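Local atomic coordinates of extracellular sialidase/neuraminidase, putative (Aspergillus fumigatus, PDB entry 2XZI), a protein that hydrolyses terminal nonulosonic acid glycosides, acting as a sialidase-family exoglycosidase that works as a Kdnase, releasing deaminated neuraminic acid (Kdn). Residues G57-N62 against D67-Y72; E93-G98 against L117-N122; D27-S30 against G34-S37; A21-P26 against Y367-W372; I51-E56 against S86-L91. All blocks are in the same frame, centred on the assembly; numbering follows the deposited sequence.

Contact 1: G57-N62 against D67-Y72; sequences GRRHTN and DINLVY. With NA (sodium ion), chain E.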
# COMPACT_ATOMS: atom_id res chain seq x y z
N GLY A 57 5.45 9.78 6.09
CA GLY A 57 6.34 10.22 7.17
C GLY A 57 5.49 11.10 8.07
O GLY A 57 5.15 12.24 7.75
N ARG A 58 5.11 10.54 9.20
CA ARG A 58 4.24 11.23 10.14
C ARG A 58 5.11 11.99 11.15
O ARG A 58 5.76 11.39 12.02
CB ARG A 58 3.24 10.24 10.78
CG ARG A 58 2.35 9.56 9.74
CD ARG A 58 1.22 8.76 10.34
NE ARG A 58 0.27 8.39 9.28
CZ ARG A 58 -0.94 7.86 9.49
NH1 ARG A 58 -1.39 7.62 10.72
NH2 ARG A 58 -1.72 7.60 8.44
N ARG A 59 5.12 13.32 11.01
CA ARG A 59 6.16 14.13 11.61
C ARG A 59 6.20 14.06 13.12
O ARG A 59 7.28 13.82 13.70
CB ARG A 59 6.02 15.56 11.14
CG ARG A 59 6.40 15.75 9.66
CD ARG A 59 7.84 16.22 9.48
NE ARG A 59 8.05 17.55 10.07
CZ ARG A 59 8.90 17.80 11.07
NH1 ARG A 59 9.65 16.84 11.60
NH2 ARG A 59 8.99 19.06 11.52
N HIS A 60 5.06 14.25 13.76
CA HIS A 60 5.04 14.52 15.20
C HIS A 60 4.42 13.46 16.07
O HIS A 60 4.75 13.37 17.25
CB HIS A 60 4.36 15.86 15.48
CG HIS A 60 4.93 16.99 14.69
ND1 HIS A 60 6.24 17.40 14.81
CD2 HIS A 60 4.37 17.78 13.74
CE1 HIS A 60 6.46 18.41 13.98
NE2 HIS A 60 5.34 18.66 13.33
N THR A 61 3.49 12.70 15.50
CA THR A 61 2.78 11.65 16.24
C THR A 61 2.48 10.57 15.22
O THR A 61 2.82 10.71 14.03
CB THR A 61 1.44 12.13 16.82
OG1 THR A 61 0.50 12.31 15.76
CG2 THR A 61 1.59 13.45 17.62
N ASN A 62 1.80 9.51 15.65
CA ASN A 62 1.41 8.45 14.72
C ASN A 62 0.03 8.71 14.09
O ASN A 62 -0.50 7.84 13.37
CB ASN A 62 1.45 7.07 15.40
CG ASN A 62 0.43 6.94 16.52
OD1 ASN A 62 -0.64 7.54 16.48
ND2 ASN A 62 0.75 6.12 17.51
N ASP A 67 0.78 17.25 10.21
CA ASP A 67 1.87 17.36 9.27
C ASP A 67 2.41 15.97 8.91
O ASP A 67 3.07 15.30 9.74
CB ASP A 67 2.97 18.25 9.86
CG ASP A 67 4.07 18.57 8.88
OD1 ASP A 67 3.94 18.27 7.67
OD2 ASP A 67 5.09 19.15 9.32
N ILE A 68 2.14 15.55 7.68
CA ILE A 68 2.54 14.24 7.18
C ILE A 68 3.08 14.44 5.78
O ILE A 68 2.42 15.08 4.95
CB ILE A 68 1.35 13.24 7.17
CG1 ILE A 68 0.81 13.01 8.59
CG2 ILE A 68 1.73 11.92 6.51
CD1 ILE A 68 -0.50 12.24 8.66
N ASN A 69 4.29 13.94 5.54
CA ASN A 69 4.94 14.04 4.24
C ASN A 69 5.00 12.70 3.55
O ASN A 69 5.04 11.65 4.22
CB ASN A 69 6.36 14.65 4.36
CG ASN A 69 6.36 15.98 5.04
OD1 ASN A 69 5.35 16.66 5.09
ND2 ASN A 69 7.53 16.39 5.56
N LEU A 70 5.01 12.72 2.22
CA LEU A 70 5.14 11.47 1.47
C LEU A 70 6.61 11.24 1.17
O LEU A 70 7.22 12.00 0.42
CB LEU A 70 4.35 11.54 0.16
CG LEU A 70 3.83 10.21 -0.40
CD1 LEU A 70 4.95 9.25 -0.82
CD2 LEU A 70 2.90 9.53 0.55
N VAL A 71 7.15 10.19 1.78
CA VAL A 71 8.58 9.87 1.71
C VAL A 71 8.81 8.57 0.96
O VAL A 71 7.88 7.81 0.71
CB VAL A 71 9.24 9.86 3.13
CG1 VAL A 71 9.14 11.25 3.77
CG2 VAL A 71 8.64 8.76 4.04
N TYR A 72 10.06 8.31 0.58
CA TYR A 72 10.39 7.10 -0.14
C TYR A 72 11.85 6.72 -0.03
O TYR A 72 12.70 7.56 0.35
CB TYR A 72 9.97 7.22 -1.61
CG TYR A 72 10.83 8.09 -2.50
CD1 TYR A 72 10.78 9.47 -2.42
CD2 TYR A 72 11.66 7.52 -3.46
CE1 TYR A 72 11.54 10.27 -3.26
CE2 TYR A 72 12.44 8.32 -4.30
CZ TYR A 72 12.37 9.69 -4.21
OH TYR A 72 13.13 10.51 -5.04
NA NA E . 4.75 18.91 5.47
O HOH W 1 2.54 14.77 12.37
O HOH W 2 5.17 20.75 11.48
O HOH W 3 6.81 19.00 6.85
O HOH W 4 2.84 17.88 4.82
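Gly57 and Asn69 face each other as an antiparallel hydrogen-bonded pair in the hairpin of strands 51-58 and 68-74. Gly57 N donates a hydrogen bond to Asn69 O at 2.7 Å, and Asn69 N returns one to Gly57 O. Past the non-hydrogen-bonded pair Arg58 and Ile68, Arg59 N reaches Asp67 O at 3.1 Å. Glycine suits position 57, because the Val71 methyl groups take the space beside its CA.

On the apolar side, the extended chain of Arg58 runs alongside Ile68, with CG 3.9 Å from Ile68 CG1. The guanidinium beyond it bonds Asn62 O through NH1, pairs with Glu56 and Asp64, and reaches O4 of the bound Kdn.

Ionic and metal contacts gather on Asp67. Its CG lies anti to the backbone N (chi1 -173°), which brings the carboxylate beside Arg59. There Asp67 OD2 makes a weak, bent salt bridge with Arg59 NE at 3.4 Å, the two flat groups nearly perpendicular. The stronger partner of Arg59 is Gly34 O, at NH1. Water 2 links OD2 to His60 NE2, and water 3 links it to Asn69 ND2.

Asp67 OD1 and Asn69 OD1 each bind the sodium ion at 2.4 Å; waters 3 and 4 and the carbonyls of Gly96 and Gly98 complete six ligands. With OD1 committed to the metal and OD2 to Arg59 NE and two waters, one carboxylate joins both sides.

Contact 2: E93-G98 against L117-N122; sequences EVVGSG and LFLSWN. With NA (sodium ion), chain E.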
# COMPACT_ATOMS: atom_id res chain seq x y z
N GLU A 93 12.08 12.50 -0.24
CA GLU A 93 10.73 13.03 -0.13
C GLU A 93 10.14 13.20 -1.52
O GLU A 93 10.80 13.73 -2.43
CB GLU A 93 10.75 14.37 0.61
CG GLU A 93 9.38 14.97 0.88
CD GLU A 93 9.47 16.20 1.74
OE1 GLU A 93 9.89 17.26 1.23
OE2 GLU A 93 9.12 16.10 2.93
N VAL A 94 8.91 12.72 -1.70
CA VAL A 94 8.17 12.99 -2.92
C VAL A 94 7.56 14.39 -2.81
O VAL A 94 7.75 15.21 -3.69
CB VAL A 94 7.07 11.94 -3.17
CG1 VAL A 94 6.23 12.35 -4.38
CG2 VAL A 94 7.67 10.56 -3.40
N VAL A 95 6.83 14.62 -1.71
CA VAL A 95 6.15 15.90 -1.46
C VAL A 95 5.96 16.09 0.03
O VAL A 95 5.63 15.14 0.74
CB VAL A 95 4.79 15.98 -2.22
CG1 VAL A 95 3.84 14.83 -1.83
CG2 VAL A 95 4.13 17.35 -2.01
N GLY A 96 6.17 17.32 0.51
CA GLY A 96 6.05 17.62 1.94
C GLY A 96 5.58 19.04 2.21
O GLY A 96 5.58 19.50 3.36
N SER A 97 5.17 19.74 1.16
CA SER A 97 4.79 21.15 1.26
C SER A 97 3.67 21.43 2.27
O SER A 97 2.65 20.73 2.27
CB SER A 97 4.42 21.69 -0.12
OG SER A 97 3.43 20.89 -0.74
N GLY A 98 3.85 22.44 3.11
CA GLY A 98 2.82 22.82 4.07
C GLY A 98 2.82 21.93 5.31
O GLY A 98 3.72 21.09 5.47
N LEU A 117 2.23 8.05 -9.26
CA LEU A 117 1.92 7.94 -7.84
C LEU A 117 0.68 8.79 -7.53
O LEU A 117 0.73 10.03 -7.54
CB LEU A 117 3.13 8.32 -6.97
CG LEU A 117 2.92 8.34 -5.46
CD1 LEU A 117 2.86 6.94 -4.92
CD2 LEU A 117 4.08 9.07 -4.83
N PHE A 118 -0.43 8.11 -7.29
CA PHE A 118 -1.62 8.79 -6.78
C PHE A 118 -1.52 8.97 -5.28
O PHE A 118 -0.96 8.12 -4.59
CB PHE A 118 -2.88 7.99 -7.13
CG PHE A 118 -3.25 8.04 -8.60
CD1 PHE A 118 -2.72 7.12 -9.51
CD2 PHE A 118 -4.14 9.02 -9.06
CE1 PHE A 118 -3.06 7.19 -10.88
CE2 PHE A 118 -4.47 9.09 -10.43
CZ PHE A 118 -3.93 8.16 -11.33
N LEU A 119 -2.05 10.08 -4.78
CA LEU A 119 -1.94 10.44 -3.36
C LEU A 119 -3.21 11.13 -2.93
O LEU A 119 -3.89 11.73 -3.76
CB LEU A 119 -0.81 11.46 -3.13
CG LEU A 119 0.60 11.13 -3.56
CD1 LEU A 119 1.50 12.37 -3.52
CD2 LEU A 119 1.16 10.06 -2.66
N SER A 120 -3.51 11.07 -1.63
CA SER A 120 -4.56 11.87 -1.01
C SER A 120 -3.92 13.03 -0.23
O SER A 120 -2.76 12.93 0.22
CB SER A 120 -5.37 10.99 -0.06
OG SER A 120 -6.06 9.95 -0.75
N TRP A 121 -4.67 14.13 -0.11
CA TRP A 121 -4.23 15.29 0.67
C TRP A 121 -5.41 15.80 1.47
O TRP A 121 -6.56 15.73 1.01
CB TRP A 121 -3.77 16.39 -0.29
CG TRP A 121 -3.40 17.66 0.38
CD1 TRP A 121 -2.16 18.00 0.83
CD2 TRP A 121 -4.26 18.79 0.66
NE1 TRP A 121 -2.18 19.25 1.38
CE2 TRP A 121 -3.45 19.76 1.29
CE3 TRP A 121 -5.63 19.06 0.46
CZ2 TRP A 121 -3.97 21.00 1.72
CZ3 TRP A 121 -6.14 20.30 0.89
CH2 TRP A 121 -5.30 21.25 1.52
N ASN A 122 -5.13 16.33 2.65
CA ASN A 122 -6.07 17.22 3.35
C ASN A 122 -5.30 18.34 4.03
O ASN A 122 -4.08 18.23 4.27
CB ASN A 122 -7.01 16.49 4.34
CG ASN A 122 -6.26 15.68 5.37
OD1 ASN A 122 -6.10 14.47 5.22
ND2 ASN A 122 -5.80 16.34 6.44
NA NA E . 4.75 18.91 5.47
O HOH W 5 0.00 20.63 3.21
O HOH W 4 2.84 17.88 4.82
O HOH W 3 6.81 19.00 6.85
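Val94 and Leu117 point at each other tip to tip, and so do Val95 and Leu119. In the first pair Leu117 CD2 is the touching atom, lying 3.9 Å from Val94 CG1 and only slightly farther from Val94 CG2, so that one methyl sits against both branches of the valine. Leu117 CG is anti to the backbone N (chi1 176°), which extends the side chain from its strand toward the loop. In the second pair single methyls meet, Val95 CG1 and Leu119 CD1 at 3.8 Å. Val95 CG1, set between its backbone N and carbonyl carbon, is thereby turned to the leucine. Branched aliphatic residues suit both places, since the nearest CA atoms, those of Val94 and Leu117, are 9.4 Å apart and side chains must span the gap.

Consecutive valines can face the same way because Val94 and Val95 form a classic beta bulge opposite Leu70, where the chain turns a corner. Beyond them the contact becomes polar: water 5 donates to Ser97 O at 2.8 Å and accepts from Trp121 NE1 at 3.2 Å, in plane at the indole edge. The loop then turns two carbonyls to the sodium ion, Gly96 O at 2.3 Å and Gly98 O at 2.4 Å. Glycine suits position 98, whose phi is positive. Asp67 and Asn69 with waters 3 and 4 complete the coordination. The arrangement is that of neighbouring blades in a sialidase beta-propeller: the loop leaving one four-stranded sheet packs its aliphatic side chains on the next sheet, with the sodium site at the far end of the loop.

Contact 3: D27-S30 against G34-S37; sequences DKLS and GFHS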
# COMPACT_ATOMS: atom_id res chain seq x y z
N ASP A 27 15.24 7.21 10.47
CA ASP A 27 15.28 7.76 9.11
C ASP A 27 14.87 9.22 9.10
O ASP A 27 13.81 9.58 9.63
CB ASP A 27 14.39 6.93 8.18
CG ASP A 27 15.08 5.66 7.73
OD1 ASP A 27 16.14 5.75 7.08
OD2 ASP A 27 14.57 4.56 8.04
N LYS A 28 15.74 10.06 8.53
CA LYS A 28 15.49 11.49 8.36
C LYS A 28 15.87 11.88 6.93
O LYS A 28 16.67 11.20 6.27
CB LYS A 28 16.35 12.31 9.35
CG LYS A 28 16.20 11.94 10.82
CD LYS A 28 17.13 12.77 11.69
CE LYS A 28 16.85 12.54 13.17
NZ LYS A 28 17.80 13.29 14.03
N LEU A 29 15.27 12.96 6.43
CA LEU A 29 15.67 13.55 5.16
C LEU A 29 17.03 14.24 5.26
O LEU A 29 17.52 14.50 6.37
CB LEU A 29 14.61 14.54 4.67
CG LEU A 29 13.20 13.96 4.52
CD1 LEU A 29 12.18 15.08 4.29
CD2 LEU A 29 13.15 12.99 3.37
N SER A 30 17.62 14.53 4.11
CA SER A 30 18.93 15.19 4.07
C SER A 30 18.88 16.59 4.68
O SER A 30 19.91 17.11 5.11
CB SER A 30 19.43 15.26 2.64
OG SER A 30 18.58 16.09 1.88
N GLY A 34 12.99 14.91 10.48
CA GLY A 34 12.73 13.55 10.93
C GLY A 34 11.26 13.29 11.15
O GLY A 34 10.40 14.18 10.95
N PHE A 35 10.96 12.07 11.57
CA PHE A 35 9.58 11.60 11.66
C PHE A 35 9.39 10.70 12.86
O PHE A 35 10.17 9.74 13.08
CB PHE A 35 9.16 10.88 10.37
CG PHE A 35 9.32 11.71 9.13
CD1 PHE A 35 8.32 12.56 8.72
CD2 PHE A 35 10.50 11.67 8.41
CE1 PHE A 35 8.47 13.34 7.58
CE2 PHE A 35 10.68 12.46 7.27
CZ PHE A 35 9.68 13.30 6.85
N HIS A 36 8.37 11.01 13.66
CA HIS A 36 7.99 10.17 14.76
C HIS A 36 7.72 8.75 14.27
O HIS A 36 8.25 7.78 14.81
CB HIS A 36 6.75 10.79 15.42
CG HIS A 36 6.23 9.99 16.57
ND1 HIS A 36 5.47 8.86 16.41
CD2 HIS A 36 6.35 10.18 17.91
CE1 HIS A 36 5.15 8.38 17.60
NE2 HIS A 36 5.68 9.16 18.52
N SER A 37 6.89 8.66 13.23
CA SER A 37 6.38 7.39 12.72
C SER A 37 6.36 7.34 11.22
O SER A 37 6.28 8.36 10.53
CB SER A 37 4.96 7.18 13.22
OG SER A 37 4.95 6.84 14.59
O HOH W 6 12.83 9.76 12.13
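The Phe35 ring receives the 27-30 segment at its edge: Leu29 CD1 lies near the ring plane, 4.0 Å from Phe35 CZ, and Asp27 O lies 4.1 Å from Phe35 CD2. Arg59 CD stands just past the rim on one side of the plane and Val71 CG1 on the other. The other flat group, the His36 ring, stacks on Tyr367. The loop leads directly into a classic beta bulge, in which His36 and Ser37 both face Arg58 at the start of strand 37-45 of the propeller.

Leu29 and Phe35 cross at a slant, the leucine also bringing CG against Phe35 CE2. With chi1 of Phe35 at -57° its CG stands beside the backbone N, and the ring is swung back toward the earlier segment. An aromatic residue suits this buried spot, since its large apolar ring reaches Leu29 in the loop, Val71 of strand 68-74 and Leu91.

At the outer end the chain approaches itself closely. Lys28 CG packs 3.8 Å from Gly34 CA, and glycine fits here because a side chain would crowd the lysine. The rest of Lys28 runs on, extended, away from the contact at an exposed position. Asp27 sends its carboxylate away as well, to Arg19 N and Lys73.

Within the bulge, His36 ND1 and Ser37 OG share a hydrogen bond. Between the segments, water 6 donates to Asp27 O at 2.7 Å and accepts from Phe35 N at 3.0 Å.

Contact 4: A21-P26 against Y367-W372; sequences ANMASP and YRAIIW. With KDM (deamino-alpha-neuraminic acid), chain D.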
# COMPACT_ATOMS: atom_id res chain seq x y z
N ALA A 21 11.48 7.44 14.97
CA ALA A 21 12.36 8.35 15.72
C ALA A 21 12.99 7.74 16.99
O ALA A 21 14.02 8.23 17.46
CB ALA A 21 11.64 9.66 16.03
N ASN A 22 12.38 6.70 17.55
CA ASN A 22 12.85 6.02 18.76
C ASN A 22 13.97 5.02 18.52
O ASN A 22 14.62 4.54 19.48
CB ASN A 22 11.70 5.29 19.45
CG ASN A 22 11.08 4.20 18.58
OD1 ASN A 22 10.90 4.40 17.37
ND2 ASN A 22 10.77 3.06 19.17
N MET A 23 14.18 4.65 17.26
CA MET A 23 15.14 3.58 16.93
C MET A 23 16.53 4.15 16.73
O MET A 23 16.69 5.35 16.48
CB MET A 23 14.70 2.86 15.65
CG MET A 23 13.41 2.06 15.81
SD MET A 23 12.84 1.31 14.26
CE MET A 23 13.97 -0.06 14.08
N ALA A 24 17.56 3.31 16.86
CA ALA A 24 18.91 3.70 16.45
C ALA A 24 18.90 4.01 14.95
O ALA A 24 18.16 3.37 14.20
CB ALA A 24 19.91 2.59 16.75
N SER A 25 19.70 4.98 14.53
CA SER A 25 19.73 5.43 13.14
C SER A 25 18.32 5.65 12.58
O SER A 25 17.94 4.98 11.60
CB SER A 25 20.50 4.46 12.25
OG SER A 25 21.83 4.29 12.72
N PRO A 26 17.53 6.55 13.19
CA PRO A 26 16.19 6.84 12.67
C PRO A 26 16.27 7.44 11.28
O PRO A 26 17.25 8.12 10.94
CB PRO A 26 15.65 7.86 13.66
CG PRO A 26 16.89 8.58 14.16
CD PRO A 26 17.88 7.46 14.30
N TYR A 367 5.37 4.69 18.61
CA TYR A 367 6.22 4.75 17.43
C TYR A 367 5.87 3.67 16.42
O TYR A 367 5.70 2.50 16.77
CB TYR A 367 7.69 4.65 17.84
CG TYR A 367 8.15 5.84 18.66
CD1 TYR A 367 8.51 7.04 18.04
CD2 TYR A 367 8.21 5.77 20.06
CE1 TYR A 367 8.92 8.15 18.79
CE2 TYR A 367 8.62 6.87 20.81
CZ TYR A 367 8.96 8.05 20.17
OH TYR A 367 9.36 9.14 20.92
N ARG A 368 5.75 4.08 15.16
CA ARG A 368 5.42 3.13 14.10
C ARG A 368 6.55 3.04 13.10
O ARG A 368 7.08 4.07 12.65
CB ARG A 368 4.14 3.54 13.37
CG ARG A 368 2.99 3.88 14.28
CD ARG A 368 2.56 2.69 15.14
NE ARG A 368 1.31 2.98 15.84
CZ ARG A 368 0.10 2.83 15.29
NH1 ARG A 368 -0.03 2.37 14.04
NH2 ARG A 368 -0.99 3.13 15.99
N ALA A 369 6.93 1.81 12.75
CA ALA A 369 8.01 1.55 11.79
C ALA A 369 7.50 0.67 10.65
O ALA A 369 6.41 0.12 10.74
CB ALA A 369 9.21 0.91 12.48
N ILE A 370 8.29 0.57 9.59
CA ILE A 370 7.92 -0.30 8.47
C ILE A 370 9.03 -1.30 8.16
O ILE A 370 10.19 -0.93 7.99
CB ILE A 370 7.50 0.52 7.21
CG1 ILE A 370 6.31 1.42 7.54
CG2 ILE A 370 7.18 -0.42 6.06
CD1 ILE A 370 5.94 2.43 6.44
N ILE A 371 8.64 -2.57 8.11
CA ILE A 371 9.54 -3.69 7.86
C ILE A 371 9.53 -4.02 6.38
O ILE A 371 8.47 -3.98 5.75
CB ILE A 371 9.10 -4.95 8.67
CG1 ILE A 371 9.07 -4.70 10.18
CG2 ILE A 371 9.93 -6.19 8.30
CD1 ILE A 371 10.13 -3.81 10.70
N TRP A 372 10.71 -4.33 5.83
CA TRP A 372 10.84 -4.89 4.49
C TRP A 372 11.15 -6.38 4.55
O TRP A 372 12.05 -6.81 5.27
CB TRP A 372 11.96 -4.16 3.75
CG TRP A 372 12.43 -4.75 2.46
CD1 TRP A 372 13.68 -5.26 2.22
CD2 TRP A 372 11.71 -4.83 1.22
NE1 TRP A 372 13.77 -5.67 0.91
CE2 TRP A 372 12.59 -5.41 0.27
CE3 TRP A 372 10.41 -4.48 0.81
CZ2 TRP A 372 12.22 -5.64 -1.05
CZ3 TRP A 372 10.04 -4.72 -0.51
CH2 TRP A 372 10.95 -5.30 -1.42
C2 KDM D . -3.83 -3.17 18.02
C1 KDM D . -4.55 -3.83 16.83
C3 KDM D . -2.36 -3.65 18.13
C4 KDM D . -1.50 -3.09 16.98
C5 KDM D . -1.67 -1.57 16.85
C6 KDM D . -3.17 -1.19 16.74
C7 KDM D . -3.59 0.29 16.64
C8 KDM D . -5.13 0.41 16.50
C9 KDM D . -5.67 1.85 16.47
O5 KDM D . -0.97 -1.09 15.69
O1A KDM D . -5.33 -3.12 16.16
O1B KDM D . -4.31 -5.04 16.61
O4 KDM D . -0.13 -3.41 17.24
O6 KDM D . -3.85 -1.72 17.91
O7 KDM D . -3.15 1.00 17.81
O8 KDM D . -5.57 -0.29 15.33
O9 KDM D . -4.73 2.76 15.87
O2 KDM D . -4.51 -3.50 19.24
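Asn22 OD1 accepts a hydrogen bond from Ser20 OG in its own loop, while the same oxygen rests 3.3 Å from Tyr367 CB. The amide it belongs to is stacked on the tyrosine ring, the planes only 9° apart and the side chains sliding past each other. Asn22 CB lies over the centre of the ring as a CH-pi contact, 3.5 Å from the Tyr367 centroid. This follows from chi1 of 62°, which sets Asn22 CG between the backbone N and the carbonyl carbon and lays the amide back across Tyr367 CG and CB.

An asparagine suits the place because it offers one ring face a flat polar group and still keeps its oxygen bonded. The ring of His36 lies on the opposite face, so that the tyrosine is held between two flat groups. Ala21 CB adds an oblique touch at Tyr367 CE1, 4.2 Å away.

Farther along, Met23 is bent at its last torsion, and its SD meets Ala369 CB at 4.1 Å. The small alanine leaves room for it beside Phe357 and Pro16.

Arg368 turns the other way, toward a bound Kdn with O5 over one guanidinium face and O9 in plane at its edge. Asp356 forms a salt bridge with Arg368 NE and, like Arg302 and Arg303, hydrogen-bonds the Kdn. The loop after strand 12-18 thus packs over the start of strand 368-375, in the propeller blade joining the chain's N- and C-terminal strands, with this second Kdn site on the other side.

Contact 5: I51-E56 against S86-L91; sequences ILAFAE and SDWEPL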
# COMPACT_ATOMS: atom_id res chain seq x y z
N ILE A 51 13.64 -1.09 -7.04
CA ILE A 51 12.48 -1.13 -6.15
C ILE A 51 12.29 0.24 -5.53
O ILE A 51 13.26 0.84 -5.05
CB ILE A 51 12.61 -2.25 -5.08
CG1 ILE A 51 12.81 -3.61 -5.79
CG2 ILE A 51 11.36 -2.30 -4.22
CD1 ILE A 51 13.16 -4.77 -4.89
N LEU A 52 11.05 0.73 -5.56
CA LEU A 52 10.65 2.00 -4.94
C LEU A 52 9.70 1.72 -3.80
O LEU A 52 8.65 1.11 -4.01
CB LEU A 52 9.96 2.90 -5.96
CG LEU A 52 10.67 3.14 -7.29
CD1 LEU A 52 9.84 4.06 -8.19
CD2 LEU A 52 12.05 3.72 -7.07
N ALA A 53 10.08 2.14 -2.59
CA ALA A 53 9.26 1.99 -1.39
C ALA A 53 8.81 3.35 -0.89
O ALA A 53 9.64 4.24 -0.65
CB ALA A 53 10.06 1.25 -0.32
N PHE A 54 7.50 3.51 -0.71
CA PHE A 54 6.88 4.76 -0.28
C PHE A 54 6.24 4.59 1.07
O PHE A 54 5.84 3.48 1.46
CB PHE A 54 5.79 5.18 -1.26
CG PHE A 54 6.25 5.29 -2.68
CD1 PHE A 54 6.18 4.19 -3.52
CD2 PHE A 54 6.70 6.49 -3.19
CE1 PHE A 54 6.61 4.28 -4.86
CE2 PHE A 54 7.13 6.58 -4.52
CZ PHE A 54 7.06 5.49 -5.35
N ALA A 55 6.12 5.70 1.80
CA ALA A 55 5.41 5.69 3.07
C ALA A 55 4.97 7.11 3.42
O ALA A 55 5.45 8.10 2.83
CB ALA A 55 6.30 5.14 4.17
N GLU A 56 4.05 7.19 4.38
CA GLU A 56 3.75 8.44 5.05
C GLU A 56 4.73 8.66 6.18
O GLU A 56 4.85 7.85 7.10
CB GLU A 56 2.33 8.38 5.61
CG GLU A 56 1.25 8.54 4.56
CD GLU A 56 -0.14 8.51 5.15
OE1 GLU A 56 -0.31 8.86 6.34
OE2 GLU A 56 -1.07 8.15 4.40
N SER A 86 22.23 -2.32 3.22
CA SER A 86 23.16 -1.50 2.45
C SER A 86 22.76 -1.34 0.98
O SER A 86 23.35 -0.53 0.27
CB SER A 86 24.58 -2.05 2.55
OG SER A 86 24.66 -3.33 1.98
N ASP A 87 21.76 -2.10 0.53
CA ASP A 87 21.27 -2.00 -0.84
C ASP A 87 20.31 -0.84 -1.08
O ASP A 87 19.92 -0.57 -2.23
CB ASP A 87 20.59 -3.32 -1.23
CG ASP A 87 21.57 -4.45 -1.43
OD1 ASP A 87 22.68 -4.19 -1.94
OD2 ASP A 87 21.23 -5.60 -1.10
N TRP A 88 19.90 -0.17 -0.00
CA TRP A 88 18.87 0.87 -0.06
C TRP A 88 19.44 2.26 0.10
O TRP A 88 20.31 2.50 0.97
CB TRP A 88 17.81 0.61 1.01
CG TRP A 88 16.93 -0.56 0.70
CD1 TRP A 88 17.11 -1.86 1.09
CD2 TRP A 88 15.71 -0.53 -0.05
NE1 TRP A 88 16.09 -2.65 0.63
CE2 TRP A 88 15.21 -1.86 -0.07
CE3 TRP A 88 14.98 0.48 -0.68
CZ2 TRP A 88 14.03 -2.19 -0.70
CZ3 TRP A 88 13.80 0.14 -1.32
CH2 TRP A 88 13.33 -1.18 -1.31
N GLU A 89 18.96 3.18 -0.71
CA GLU A 89 19.30 4.60 -0.56
C GLU A 89 18.76 5.19 0.75
O GLU A 89 17.84 4.64 1.36
CB GLU A 89 18.76 5.41 -1.74
CG GLU A 89 19.45 5.11 -3.07
CD GLU A 89 18.83 5.86 -4.23
OE1 GLU A 89 17.72 6.44 -4.06
OE2 GLU A 89 19.43 5.87 -5.33
N PRO A 90 19.31 6.35 1.18
CA PRO A 90 18.70 7.09 2.29
C PRO A 90 17.32 7.65 1.95
O PRO A 90 16.94 7.74 0.77
CB PRO A 90 19.68 8.25 2.53
CG PRO A 90 20.97 7.81 1.92
CD PRO A 90 20.58 6.95 0.75
N LEU A 91 16.58 7.99 2.99
CA LEU A 91 15.24 8.53 2.85
C LEU A 91 15.21 9.79 1.99
O LEU A 91 16.04 10.69 2.15
CB LEU A 91 14.66 8.84 4.24
CG LEU A 91 13.17 9.13 4.25
CD1 LEU A 91 12.38 7.83 4.09
CD2 LEU A 91 12.84 9.80 5.57
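Ile51 and Ala53 meet the six-membered part of the Trp88 indole between blades of the beta-propeller. Ile51 CG2 is the nearest atom, 3.7 Å from Trp88 CH2, and Ile51 CB follows at 4.0 Å. Two residues on, Ala53 CB touches Trp88 CZ3 at 4.0 Å. Alternate residues of a strand share a face, so both side chains present themselves to the same ring, while Leu52 between them turns away.

The approach is slanting, Ile51 and the indole crossing each other. Ile51 CG2 lies anti to the backbone N, while CG1 takes the place beside that N (chi1 -57°), and so it is the short branch that faces Trp88. Alanine at 53 is small enough to let the broad indole come close, and Leu17 and Phe18 of the N-terminal strand also pack on it.

The next shell fixes the tryptophan. Trp88 NE1 is bonded to Gly82 O, which satisfies its polar atom within a buried setting, and Trp372 meets the indole edge-to-face. Leu17 touches it too. The loop 86-91, leading to strand 92-93, packs through Trp88 on strand 51-58 and on the blade that includes strands 12-18 and 368-375. Backbone hydrogen bonds of Ala53 with Lys73 and of Leu52 with Val44 hold strand 51-58 between its neighbours; Ile51 N also bonds the side-chain OG1 of Thr75. Meanwhile Ile51 O lies 3.8 Å from Trp88 CZ3.

Followed from the N terminus, contact 4 opens first, at residues 21-26, and closes last, when strand 368-375 returns beside strand 12-18 to complete the final blade of the propeller; the other four contacts lie within this span. Contact 3 closes a short loop ahead of strand 37-45. Contact 5 then opens at 51-56 and closes at 86-91, and contact 1, the hairpin of strands 51-58 and 68-74, lies within it. Contact 2 follows in series and ties this blade to the next. None of the loops cross. Contacts 1 and 2 share the sodium ion and waters 3 and 4, while Leu91 links contact 5 to contact 3.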